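Local coordinates for protein pyrethroid hydrolase (Sphingobium faniae, PDB 5Y5R) that hydrolyses the ester bond of pyrethroid pesticides such as permethrin and cypermethrin, releasing the alcohol and the cyclopropanecarboxylic acid, at residues A[134-146]-A[170-182]. Numbering follows the deposited sequence.
Sequences PVDEGRGLQADFS and FIQTQSTVPFGTP. With 8NL ((2-methyl-3-phenyl-phenyl)methyl (1~{S})-3-[(~{E})-2-chloranyl-3,3,3-tris(fluoranyl)prop-1-enyl]-2,2-dimethyl-cyclopropane-1-carboxylate), chain G.
With OG1 set between its backbone N and carbonyl carbon (chi1 61°), Thr176 reaches the carbonyl of Gly138, while Leu141, with chi1 -61° and an extended chi2, brings CD1 to the Phe179 ring. Leu141 lies in the middle strand of a small three-stranded antiparallel sheet, apart from the parallel central sheet of this alpha/beta hydrolase, and Thr176 directly follows its edge strand 174-175; they illustrate how a short strand pairing can join segments that supply side chains to a ligand pocket. Leu141 and Gln174 form the hydrogen-bonded pair: Gln174 N meets Leu141 O at 3.0 Å, almost straight at 172°, and Leu141 N returns the bond to Gln174 O. Beyond it, the Thr176 hydroxyl donates to Gly138 O (2.9 Å), in the type I' turn from Asp136 to Arg139, and its CG2 lies across the Leu141 side chain. Replacing Thr176 by alanine removes OG1 and CG2, which would probably leave Gly138 O without this donor and open a gap beside Leu141 CG. On the ligand side, Leu141 CD1 packs 3.8 Å from Phe179 CE2. The Gln174 side chain bends away from Leu141: NE2 donates to Ser175 O and Tyr57 OH, and OE1 accepts from Leu13 N. Ala143 and Phe170 line the biphenyl end of the bound pyrethroid, whereas the edge of the Phe179 ring meets its trifluoromethyl group, CZ standing 3.2 Å from F1.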
loop_
_atom_site.group_PDB
_atom_site.type_symbol
_atom_site.label_atom_id
_atom_site.label_comp_id
_atom_site.label_asym_id
_atom_site.label_seq_id
_atom_site.Cartn_x
_atom_site.Cartn_y
_atom_site.Cartn_z
ATOM N N PRO A 134 4.652 -0.946 19.769
ATOM C CA PRO A 134 3.828 0.228 20.086
ATOM C C PRO A 134 4.608 1.299 20.850
ATOM O O PRO A 134 5.548 0.992 21.587
ATOM C CB PRO A 134 2.716 -0.350 20.970
ATOM C CG PRO A 134 2.763 -1.885 20.715
ATOM C CD PRO A 134 4.207 -2.156 20.489
ATOM N N VAL A 135 4.206 2.569 20.648
ATOM C CA VAL A 135 4.669 3.736 21.413
ATOM C C VAL A 135 3.458 4.642 21.663
ATOM O O VAL A 135 2.410 4.485 21.034
ATOM C CB VAL A 135 5.816 4.536 20.731
ATOM C CG1 VAL A 135 7.051 3.652 20.503
ATOM C CG2 VAL A 135 5.348 5.184 19.449
ATOM N N ASP A 136 3.566 5.548 22.649
ATOM C CA ASP A 136 2.464 6.493 22.942
ATOM C C ASP A 136 1.114 5.785 23.048
ATOM O O ASP A 136 0.141 6.151 22.377
ATOM C CB ASP A 136 2.346 7.624 21.915
ATOM C CG ASP A 136 3.500 8.573 21.934
ATOM O OD1 ASP A 136 4.204 8.644 22.968
ATOM O OD2 ASP A 136 3.648 9.312 20.934
ATOM N N GLU A 137 1.079 4.737 23.876
ATOM C CA GLU A 137 -0.145 4.028 24.230
ATOM C C GLU A 137 -0.897 3.538 22.992
ATOM O O GLU A 137 -2.112 3.705 22.855
ATOM C CB GLU A 137 -1.023 4.915 25.110
ATOM C CG GLU A 137 -0.519 5.125 26.582
ATOM C CD GLU A 137 0.899 5.751 26.760
ATOM O OE1 GLU A 137 1.613 6.027 25.781
ATOM O OE2 GLU A 137 1.302 5.987 27.921
ATOM N N GLY A 138 -0.160 2.887 22.093
ATOM C CA GLY A 138 -0.794 2.326 20.924
ATOM C C GLY A 138 -1.320 3.341 19.939
ATOM O O GLY A 138 -2.133 2.983 19.073
ATOM N N ARG A 139 -0.917 4.607 20.055
ATOM C CA ARG A 139 -1.158 5.544 18.969
ATOM C C ARG A 139 -0.010 5.570 17.969
ATOM O O ARG A 139 -0.192 6.082 16.863
ATOM C CB ARG A 139 -1.423 6.959 19.507
ATOM C CG ARG A 139 -2.827 7.168 20.090
ATOM C CD ARG A 139 -3.542 8.380 19.502
ATOM N NE ARG A 139 -4.494 8.079 18.494
ATOM C CZ ARG A 139 -4.960 8.912 17.604
ATOM N NH1 ARG A 139 -4.567 10.122 17.551
ATOM N NH2 ARG A 139 -5.824 8.536 16.736
ATOM N N GLY A 140 1.148 5.000 18.317
ATOM C CA GLY A 140 2.250 4.921 17.385
ATOM C C GLY A 140 2.925 3.562 17.379
ATOM O O GLY A 140 2.886 2.804 18.351
ATOM N N LEU A 141 3.568 3.277 16.250
ATOM C CA LEU A 141 4.343 2.065 16.056
ATOM C C LEU A 141 5.714 2.479 15.569
ATOM O O LEU A 141 5.837 3.396 14.752
ATOM C CB LEU A 141 3.714 1.116 15.037
ATOM C CG LEU A 141 2.326 0.525 15.261
ATOM C CD1 LEU A 141 1.964 -0.293 14.038
ATOM C CD2 LEU A 141 2.276 -0.328 16.472
ATOM N N GLN A 142 6.731 1.789 16.054
ATOM C CA GLN A 142 8.117 2.116 15.769
ATOM C C GLN A 142 8.914 0.835 15.656
ATOM O O GLN A 142 8.730 -0.071 16.471
ATOM C CB GLN A 142 8.692 2.975 16.891
ATOM C CG GLN A 142 10.203 3.108 16.821
ATOM C CD GLN A 142 10.762 4.185 17.734
ATOM O OE1 GLN A 142 10.023 4.993 18.301
ATOM N NE2 GLN A 142 12.069 4.181 17.890
ATOM N N ALA A 143 9.847 0.787 14.705
ATOM C CA ALA A 143 10.658 -0.416 14.520
ATOM C C ALA A 143 11.577 -0.672 15.713
ATOM O O ALA A 143 11.959 0.236 16.465
ATOM C CB ALA A 143 11.486 -0.327 13.237
ATOM N N ASP A 144 11.889 -1.935 15.921
ATOM C CA ASP A 144 12.809 -2.323 16.979
ATOM C C ASP A 144 14.261 -2.137 16.526
ATOM O O ASP A 144 14.869 -3.041 15.951
ATOM C CB ASP A 144 12.520 -3.758 17.380
ATOM C CG ASP A 144 13.435 -4.261 18.436
ATOM O OD1 ASP A 144 14.245 -3.464 18.973
ATOM O OD2 ASP A 144 13.326 -5.475 18.741
ATOM N N PHE A 145 14.880 -0.997 16.873
ATOM C CA PHE A 145 16.230 -0.784 16.357
ATOM C C PHE A 145 17.295 -1.575 17.091
ATOM O O PHE A 145 18.449 -1.566 16.659
ATOM C CB PHE A 145 16.566 0.707 16.343
ATOM C CG PHE A 145 15.738 1.454 15.360
ATOM C CD1 PHE A 145 15.841 1.170 14.003
ATOM C CD2 PHE A 145 14.766 2.326 15.778
ATOM C CE1 PHE A 145 15.035 1.841 13.068
ATOM C CE2 PHE A 145 13.947 2.982 14.859
ATOM C CZ PHE A 145 14.084 2.735 13.501
ATOM N N SER A 146 16.924 -2.382 18.085
ATOM C CA SER A 146 17.920 -3.286 18.629
ATOM C C SER A 146 18.257 -4.430 17.674
ATOM O O SER A 146 19.282 -5.080 17.870
ATOM C CB SER A 146 17.424 -3.843 19.972
ATOM O OG SER A 146 16.334 -4.761 19.806
ATOM N N PHE A 170 11.963 6.491 4.555
ATOM C CA PHE A 170 11.389 6.038 5.824
ATOM C C PHE A 170 11.038 7.189 6.758
ATOM O O PHE A 170 11.614 8.276 6.680
ATOM C CB PHE A 170 12.367 5.108 6.534
ATOM C CG PHE A 170 12.876 3.996 5.663
ATOM C CD1 PHE A 170 11.974 3.163 4.994
ATOM C CD2 PHE A 170 14.228 3.767 5.521
ATOM C CE1 PHE A 170 12.417 2.138 4.188
ATOM C CE2 PHE A 170 14.692 2.725 4.722
ATOM C CZ PHE A 170 13.775 1.902 4.056
ATOM N N ILE A 171 10.101 6.919 7.674
ATOM C CA ILE A 171 9.851 7.773 8.833
ATOM C C ILE A 171 10.115 6.958 10.102
ATOM O O ILE A 171 10.363 5.752 10.058
ATOM C CB ILE A 171 8.425 8.383 8.848
ATOM C CG1 ILE A 171 7.373 7.298 8.702
ATOM C CG2 ILE A 171 8.222 9.439 7.781
ATOM C CD1 ILE A 171 5.978 7.782 9.026
ATOM N N GLN A 172 10.082 7.647 11.244
ATOM C CA GLN A 172 10.419 7.032 12.524
ATOM C C GLN A 172 9.216 6.447 13.247
ATOM O O GLN A 172 9.380 5.457 13.972
ATOM C CB GLN A 172 11.084 8.061 13.457
ATOM C CG GLN A 172 12.510 8.415 13.062
ATOM C CD GLN A 172 13.418 7.194 12.930
ATOM O OE1 GLN A 172 13.877 6.641 13.942
ATOM N NE2 GLN A 172 13.664 6.757 11.702
ATOM N N THR A 173 8.046 7.095 13.154
ATOM C CA THR A 173 6.850 6.697 13.891
ATOM C C THR A 173 5.589 6.755 13.028
ATOM O O THR A 173 5.273 7.792 12.435
ATOM C CB THR A 173 6.653 7.562 15.157
ATOM O OG1 THR A 173 7.825 7.498 15.978
ATOM C CG2 THR A 173 5.508 7.017 15.977
ATOM N N GLN A 174 4.833 5.659 13.041
ATOM C CA GLN A 174 3.655 5.450 12.212
ATOM C C GLN A 174 2.376 5.565 13.033
ATOM O O GLN A 174 2.301 5.008 14.132
ATOM C CB GLN A 174 3.708 4.052 11.598
ATOM C CG GLN A 174 2.360 3.643 11.072
ATOM C CD GLN A 174 2.094 4.263 9.717
ATOM O OE1 GLN A 174 3.008 4.406 8.893
ATOM N NE2 GLN A 174 0.875 4.721 9.515
ATOM N N SER A 175 1.338 6.193 12.472
ATOM C CA SER A 175 0.046 6.303 13.152
ATOM C C SER A 175 -0.737 4.990 13.092
ATOM O O SER A 175 -0.703 4.270 12.098
ATOM C CB SER A 175 -0.802 7.409 12.534
ATOM O OG SER A 175 -2.132 7.354 13.039
ATOM N N THR A 176 -1.427 4.660 14.177
ATOM C CA THR A 176 -2.211 3.426 14.179
ATOM C C THR A 176 -3.584 3.611 13.541
ATOM O O THR A 176 -4.342 2.635 13.429
ATOM C CB THR A 176 -2.325 2.892 15.607
ATOM O OG1 THR A 176 -2.994 3.868 16.409
ATOM C CG2 THR A 176 -0.947 2.558 16.192
ATOM N N VAL A 177 -3.853 4.825 13.045
ATOM C CA VAL A 177 -5.167 5.148 12.481
ATOM C C VAL A 177 -5.598 4.216 11.354
ATOM O O VAL A 177 -6.771 3.814 11.340
ATOM C CB VAL A 177 -5.199 6.629 12.047
ATOM C CG1 VAL A 177 -6.350 6.894 11.057
ATOM C CG2 VAL A 177 -5.339 7.538 13.256
ATOM N N PRO A 178 -4.779 3.948 10.329
ATOM C CA PRO A 178 -5.218 3.016 9.283
ATOM C C PRO A 178 -5.425 1.586 9.756
ATOM O O PRO A 178 -6.209 0.865 9.139
ATOM C CB PRO A 178 -4.111 3.131 8.222
ATOM C CG PRO A 178 -2.934 3.629 8.934
ATOM C CD PRO A 178 -3.487 4.568 9.974
ATOM N N PHE A 179 -4.726 1.137 10.796
ATOM C CA PHE A 179 -4.890 -0.242 11.228
ATOM C C PHE A 179 -6.282 -0.502 11.766
ATOM O O PHE A 179 -6.756 -1.647 11.720
ATOM C CB PHE A 179 -3.850 -0.614 12.279
ATOM C CG PHE A 179 -2.512 -0.889 11.709
ATOM C CD1 PHE A 179 -2.198 -2.152 11.231
ATOM C CD2 PHE A 179 -1.569 0.118 11.615
ATOM C CE1 PHE A 179 -0.946 -2.406 10.698
ATOM C CE2 PHE A 179 -0.333 -0.126 11.075
ATOM C CZ PHE A 179 -0.012 -1.375 10.621
ATOM N N GLY A 180 -6.942 0.531 12.282
ATOM C CA GLY A 180 -8.168 0.320 13.005
ATOM C C GLY A 180 -9.411 0.776 12.282
ATOM O O GLY A 180 -10.506 0.635 12.825
ATOM N N THR A 181 -9.269 1.252 11.012
ATOM C CA THR A 181 -10.415 1.805 10.307
ATOM C C THR A 181 -11.041 0.772 9.377
ATOM O O THR A 181 -10.318 0.050 8.675
ATOM C CB THR A 181 -10.006 3.055 9.530
ATOM O OG1 THR A 181 -9.973 4.165 10.451
ATOM C CG2 THR A 181 -10.982 3.338 8.379
ATOM N N PRO A 182 -12.349 0.564 9.460
ATOM C CA PRO A 182 -12.981 -0.431 8.595
ATOM C C PRO A 182 -13.041 0.089 7.169
ATOM O O PRO A 182 -13.116 1.302 6.936
ATOM C CB PRO A 182 -14.398 -0.565 9.178
ATOM C CG PRO A 182 -14.417 0.204 10.453
ATOM C CD PRO A 182 -13.339 1.251 10.300
HETATM C C 8NL G . 7.729 -1.028 7.835
HETATM C C8 8NL G . 11.510 0.440 7.755
HETATM C C9 8NL G . 12.345 0.841 8.794
HETATM C C10 8NL G . 12.523 0.026 9.903
HETATM C C11 8NL G . 11.836 -1.186 9.913
HETATM C C12 8NL G . 11.007 -1.571 8.860
HETATM C C13 8NL G . 6.271 -1.644 5.236
HETATM O O 8NL G . 5.588 -2.642 6.032
HETATM CL CL 8NL G . 1.844 -5.885 11.183
HETATM C C21 8NL G . 2.378 -4.755 9.936
HETATM C C22 8NL G . 3.263 -3.609 10.366
HETATM F F2 8NL G . 4.493 -3.865 9.957
HETATM F F1 8NL G . 2.865 -2.441 9.900
HETATM F F 8NL G . 3.226 -3.558 11.681
HETATM C C20 8NL G . 2.039 -4.963 8.663
HETATM C C16 8NL G . 2.449 -4.001 7.569
HETATM C C17 8NL G . 2.191 -4.725 6.252
HETATM C C18 8NL G . 0.927 -3.908 6.029
HETATM C C19 8NL G . 1.955 -6.235 6.416
HETATM C C15 8NL G . 3.618 -4.220 6.614
HETATM C C14 8NL G . 4.115 -2.872 6.084
HETATM O O1 8NL G . 3.310 -1.991 5.775
HETATM C C2 8NL G . 7.794 -1.499 5.385
HETATM C C3 8NL G . 8.531 -1.639 4.215
HETATM C C4 8NL G . 9.921 -1.530 4.198
HETATM C C5 8NL G . 10.611 -1.233 5.370
HETATM C C6 8NL G . 9.929 -1.083 6.572
HETATM C C1 8NL G . 8.510 -1.205 6.574
HETATM C C7 8NL G . 10.812 -0.754 7.764
HETATM O O HOH W 1 10.666 3.006 12.998
#